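Local structure of glutathione S-transferase (Acinetobacter baumannii, 4MP4) at residues P19-E30 and W163-L172. The protein probably catalyses the transfer of glutathione to electrophilic substrates, as a member of the glutathione S-transferase family. Residues are numbered along the deposited sequence; the frame is centred on the assembly and turned at random.
Sequences PYAFTVFVGLHE and WSIVDAELAL
The carboxylate of Glu30 stacks on one face of the Trp163 indole, tilted 24° from it, with CD 3.5 Å above the ring plane and displaced toward the rim. A bend at chi2 (-81°) folds the Glu30 chain over the benzo ring, where its CG also rests. Arg198, in a salt bridge with Glu30 OE2 and a cation-pi contact with Trp163, ties the pair together, while Ser200 OG hydrogen-bonds Glu30 OE1. The backbone N of Ile165 sits over the opposite face, toward its rim. Further along the nearly antiparallel helices, Ile165 reaches across with CG1 anti to its own N (chi1 -166°), bringing CD1 to 3.6 Å from Val26 CG1 and 3.4 Å from Thr23 O. Thr23 CG2 meets the side chain of Glu169 at about a right angle; Glu169 OE2 accepts a hydrogen bond from Gln105 NE2, and Thr23 OG1 donates to Pro19 O (2.7 Å), which also accepts from Thr23 N. Phe22 and Leu172 run alongside one another, pointing opposite ways; Phe22 CD2 is 3.6 Å from Leu172 CD1, and Ala168 O lies at the edge of the Phe22 ring, near its plane. Leu172 CD2 ends against Pro19 CB. This largely apolar seam joins the thioredoxin-like and all-helical domains of the glutathione S-transferase fold.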
loop_
_atom_site.group_PDB
_atom_site.type_symbol
_atom_site.label_atom_id
_atom_site.label_comp_id
_atom_site.label_asym_id
_atom_site.label_seq_id
_atom_site.Cartn_x
_atom_site.Cartn_y
_atom_site.Cartn_z
ATOM N N PRO A 19 -13.589 -1.465 -3.442
ATOM C CA PRO A 19 -13.356 -0.169 -2.794
ATOM C C PRO A 19 -12.217 0.628 -3.475
ATOM O O PRO A 19 -12.209 1.859 -3.417
ATOM C CB PRO A 19 -12.971 -0.570 -1.365
ATOM C CG PRO A 19 -12.288 -1.922 -1.555
ATOM C CD PRO A 19 -13.079 -2.597 -2.644
ATOM N N TYR A 20 -11.277 -0.061 -4.115
ATOM C CA TYR A 20 -10.167 0.633 -4.777
ATOM C C TYR A 20 -10.551 1.159 -6.159
ATOM O O TYR A 20 -10.086 2.221 -6.554
ATOM C CB TYR A 20 -8.909 -0.249 -4.801
ATOM C CG TYR A 20 -8.752 -0.919 -3.465
ATOM C CD1 TYR A 20 -8.484 -0.170 -2.321
ATOM C CD2 TYR A 20 -8.953 -2.284 -3.329
ATOM C CE1 TYR A 20 -8.397 -0.774 -1.083
ATOM C CE2 TYR A 20 -8.868 -2.896 -2.095
ATOM C CZ TYR A 20 -8.590 -2.140 -0.978
ATOM O OH TYR A 20 -8.522 -2.752 0.242
ATOM N N ALA A 21 -11.415 0.433 -6.872
ATOM C CA ALA A 21 -11.981 0.939 -8.124
ATOM C C ALA A 21 -12.809 2.167 -7.804
ATOM O O ALA A 21 -12.727 3.183 -8.499
ATOM C CB ALA A 21 -12.855 -0.110 -8.814
ATOM N N PHE A 22 -13.620 2.058 -6.753
ATOM C CA PHE A 22 -14.379 3.197 -6.258
ATOM C C PHE A 22 -13.474 4.426 -6.073
ATOM O O PHE A 22 -13.770 5.520 -6.554
ATOM C CB PHE A 22 -15.084 2.817 -4.956
ATOM C CG PHE A 22 -15.490 3.989 -4.102
ATOM C CD1 PHE A 22 -16.611 4.740 -4.420
ATOM C CD2 PHE A 22 -14.766 4.323 -2.969
ATOM C CE1 PHE A 22 -17.006 5.807 -3.618
ATOM C CE2 PHE A 22 -15.147 5.397 -2.171
ATOM C CZ PHE A 22 -16.274 6.136 -2.492
ATOM N N THR A 23 -12.346 4.214 -5.417
ATOM C CA THR A 23 -11.418 5.283 -5.064
ATOM C C THR A 23 -10.785 5.998 -6.276
ATOM O O THR A 23 -10.634 7.230 -6.284
ATOM C CB THR A 23 -10.330 4.707 -4.158
ATOM O OG1 THR A 23 -10.949 4.193 -2.969
ATOM C CG2 THR A 23 -9.309 5.754 -3.796
ATOM N N VAL A 24 -10.434 5.228 -7.301
ATOM C CA VAL A 24 -9.903 5.802 -8.541
ATOM C C VAL A 24 -10.969 6.545 -9.358
ATOM O O VAL A 24 -10.703 7.618 -9.912
ATOM C CB VAL A 24 -9.222 4.734 -9.413
ATOM C CG1 VAL A 24 -8.747 5.334 -10.731
ATOM C CG2 VAL A 24 -8.065 4.099 -8.648
ATOM N N PHE A 25 -12.167 5.974 -9.432
ATOM C CA PHE A 25 -13.303 6.629 -10.082
ATOM C C PHE A 25 -13.532 7.993 -9.455
ATOM O O PHE A 25 -13.729 8.994 -10.177
ATOM C CB PHE A 25 -14.558 5.770 -9.924
ATOM C CG PHE A 25 -15.837 6.427 -10.395
ATOM C CD1 PHE A 25 -16.591 7.220 -9.537
ATOM C CD2 PHE A 25 -16.319 6.195 -11.672
ATOM C CE1 PHE A 25 -17.774 7.812 -9.966
ATOM C CE2 PHE A 25 -17.502 6.777 -12.103
ATOM C CZ PHE A 25 -18.237 7.580 -11.240
ATOM N N VAL A 26 -13.500 8.028 -8.116
ATOM C CA VAL A 26 -13.701 9.282 -7.388
ATOM C C VAL A 26 -12.591 10.277 -7.735
ATOM O O VAL A 26 -12.861 11.446 -8.041
ATOM C CB VAL A 26 -13.821 9.089 -5.849
ATOM C CG1 VAL A 26 -13.784 10.443 -5.122
ATOM C CG2 VAL A 26 -15.095 8.304 -5.491
ATOM N N GLY A 27 -11.349 9.793 -7.730
ATOM C CA GLY A 27 -10.207 10.611 -8.094
ATOM C C GLY A 27 -10.297 11.230 -9.477
ATOM O O GLY A 27 -10.012 12.406 -9.653
ATOM N N LEU A 28 -10.680 10.433 -10.466
ATOM C CA LEU A 28 -10.840 10.936 -11.827
ATOM C C LEU A 28 -11.900 12.036 -11.901
ATOM O O LEU A 28 -11.647 13.094 -12.456
ATOM C CB LEU A 28 -11.175 9.794 -12.786
ATOM C CG LEU A 28 -10.062 8.761 -13.024
ATOM C CD1 LEU A 28 -10.640 7.422 -13.517
ATOM C CD2 LEU A 28 -9.063 9.312 -14.034
ATOM N N HIS A 29 -13.072 11.790 -11.320
ATOM C CA HIS A 29 -14.145 12.778 -11.331
ATOM C C HIS A 29 -13.805 14.083 -10.619
ATOM O O HIS A 29 -14.128 15.155 -11.108
ATOM C CB HIS A 29 -15.446 12.181 -10.786
ATOM C CG HIS A 29 -16.230 11.433 -11.814
ATOM N ND1 HIS A 29 -17.010 12.064 -12.755
ATOM C CD2 HIS A 29 -16.332 10.106 -12.067
ATOM C CE1 HIS A 29 -17.566 11.159 -13.542
ATOM N NE2 HIS A 29 -17.174 9.963 -13.140
ATOM N N GLU A 30 -13.162 13.996 -9.464
ATOM C CA GLU A 30 -12.686 15.197 -8.774
ATOM C C GLU A 30 -11.684 16.010 -9.625
ATOM O O GLU A 30 -11.757 17.236 -9.681
ATOM C CB GLU A 30 -12.071 14.817 -7.431
ATOM C CG GLU A 30 -13.075 14.256 -6.414
ATOM C CD GLU A 30 -13.854 15.343 -5.696
ATOM O OE1 GLU A 30 -14.967 15.058 -5.198
ATOM O OE2 GLU A 30 -13.351 16.490 -5.627
ATOM N N TRP A 163 -11.281 18.876 1.419
ATOM C CA TRP A 163 -11.457 17.519 0.963
ATOM C C TRP A 163 -10.192 16.914 0.331
ATOM O O TRP A 163 -9.475 17.579 -0.407
ATOM C CB TRP A 163 -12.612 17.476 -0.032
ATOM C CG TRP A 163 -12.915 16.088 -0.449
ATOM C CD1 TRP A 163 -13.770 15.213 0.169
ATOM C CD2 TRP A 163 -12.352 15.383 -1.556
ATOM N NE1 TRP A 163 -13.778 14.018 -0.496
ATOM C CE2 TRP A 163 -12.911 14.086 -1.557
ATOM C CE3 TRP A 163 -11.419 15.716 -2.544
ATOM C CZ2 TRP A 163 -12.583 13.123 -2.506
ATOM C CZ3 TRP A 163 -11.090 14.757 -3.496
ATOM C CH2 TRP A 163 -11.673 13.476 -3.468
ATOM N N SER A 164 -9.918 15.652 0.639
ATOM C CA SER A 164 -8.929 14.874 -0.103
ATOM C C SER A 164 -9.463 13.473 -0.347
ATOM O O SER A 164 -10.420 13.042 0.306
ATOM C CB SER A 164 -7.604 14.795 0.647
ATOM O OG SER A 164 -7.801 14.342 1.963
ATOM N N ILE A 165 -8.842 12.754 -1.276
ATOM C CA ILE A 165 -9.320 11.415 -1.642
ATOM C C ILE A 165 -9.397 10.494 -0.399
ATOM O O ILE A 165 -10.141 9.505 -0.385
ATOM C CB ILE A 165 -8.429 10.801 -2.760
ATOM C CG1 ILE A 165 -9.075 9.568 -3.403
ATOM C CG2 ILE A 165 -7.054 10.485 -2.238
ATOM C CD1 ILE A 165 -10.389 9.857 -4.093
ATOM N N VAL A 166 -8.660 10.844 0.655
ATOM C CA VAL A 166 -8.607 10.010 1.843
ATOM C C VAL A 166 -9.911 10.147 2.637
ATOM O O VAL A 166 -10.290 9.238 3.397
ATOM C CB VAL A 166 -7.352 10.306 2.726
ATOM C CG1 VAL A 166 -7.264 9.315 3.871
ATOM C CG2 VAL A 166 -6.088 10.215 1.908
ATOM N N ASP A 167 -10.617 11.267 2.453
ATOM C CA ASP A 167 -11.938 11.387 3.077
ATOM C C ASP A 167 -12.858 10.304 2.519
ATOM O O ASP A 167 -13.598 9.639 3.270
ATOM C CB ASP A 167 -12.562 12.778 2.898
ATOM C CG ASP A 167 -11.820 13.867 3.685
ATOM O OD1 ASP A 167 -11.877 13.853 4.953
ATOM O OD2 ASP A 167 -11.190 14.744 3.023
ATOM N N ALA A 168 -12.774 10.096 1.208
ATOM C CA ALA A 168 -13.634 9.123 0.550
ATOM C C ALA A 168 -13.254 7.696 0.986
ATOM O O ALA A 168 -14.126 6.826 1.133
ATOM C CB ALA A 168 -13.577 9.286 -0.971
ATOM N N GLU A 169 -11.964 7.477 1.226
ATOM C CA GLU A 169 -11.467 6.154 1.604
ATOM C C GLU A 169 -11.852 5.813 3.047
ATOM O O GLU A 169 -12.209 4.673 3.348
ATOM C CB GLU A 169 -9.946 6.060 1.428
ATOM C CG GLU A 169 -9.445 6.265 0.005
ATOM C CD GLU A 169 -7.925 6.522 -0.063
ATOM O OE1 GLU A 169 -7.323 6.786 0.992
ATOM O OE2 GLU A 169 -7.335 6.464 -1.161
ATOM N N LEU A 170 -11.773 6.806 3.934
ATOM C CA LEU A 170 -12.110 6.613 5.337
ATOM C C LEU A 170 -13.608 6.398 5.492
ATOM O O LEU A 170 -14.038 5.490 6.201
ATOM C CB LEU A 170 -11.659 7.815 6.180
ATOM C CG LEU A 170 -11.966 7.751 7.686
ATOM C CD1 LEU A 170 -11.209 6.606 8.373
ATOM C CD2 LEU A 170 -11.628 9.067 8.358
ATOM N N ALA A 171 -14.400 7.231 4.827
ATOM C CA ALA A 171 -15.852 7.075 4.855
ATOM C C ALA A 171 -16.279 5.673 4.430
ATOM O O ALA A 171 -17.121 5.066 5.081
ATOM C CB ALA A 171 -16.547 8.126 3.997
ATOM N N LEU A 172 -15.708 5.165 3.339
ATOM C CA LEU A 172 -16.090 3.836 2.871
ATOM C C LEU A 172 -15.776 2.809 3.959
ATOM O O LEU A 172 -16.582 1.927 4.243
ATOM C CB LEU A 172 -15.433 3.474 1.532
ATOM C CG LEU A 172 -15.796 2.063 1.044
ATOM C CD1 LEU A 172 -15.871 2.013 -0.487
ATOM C CD2 LEU A 172 -14.838 0.944 1.620
#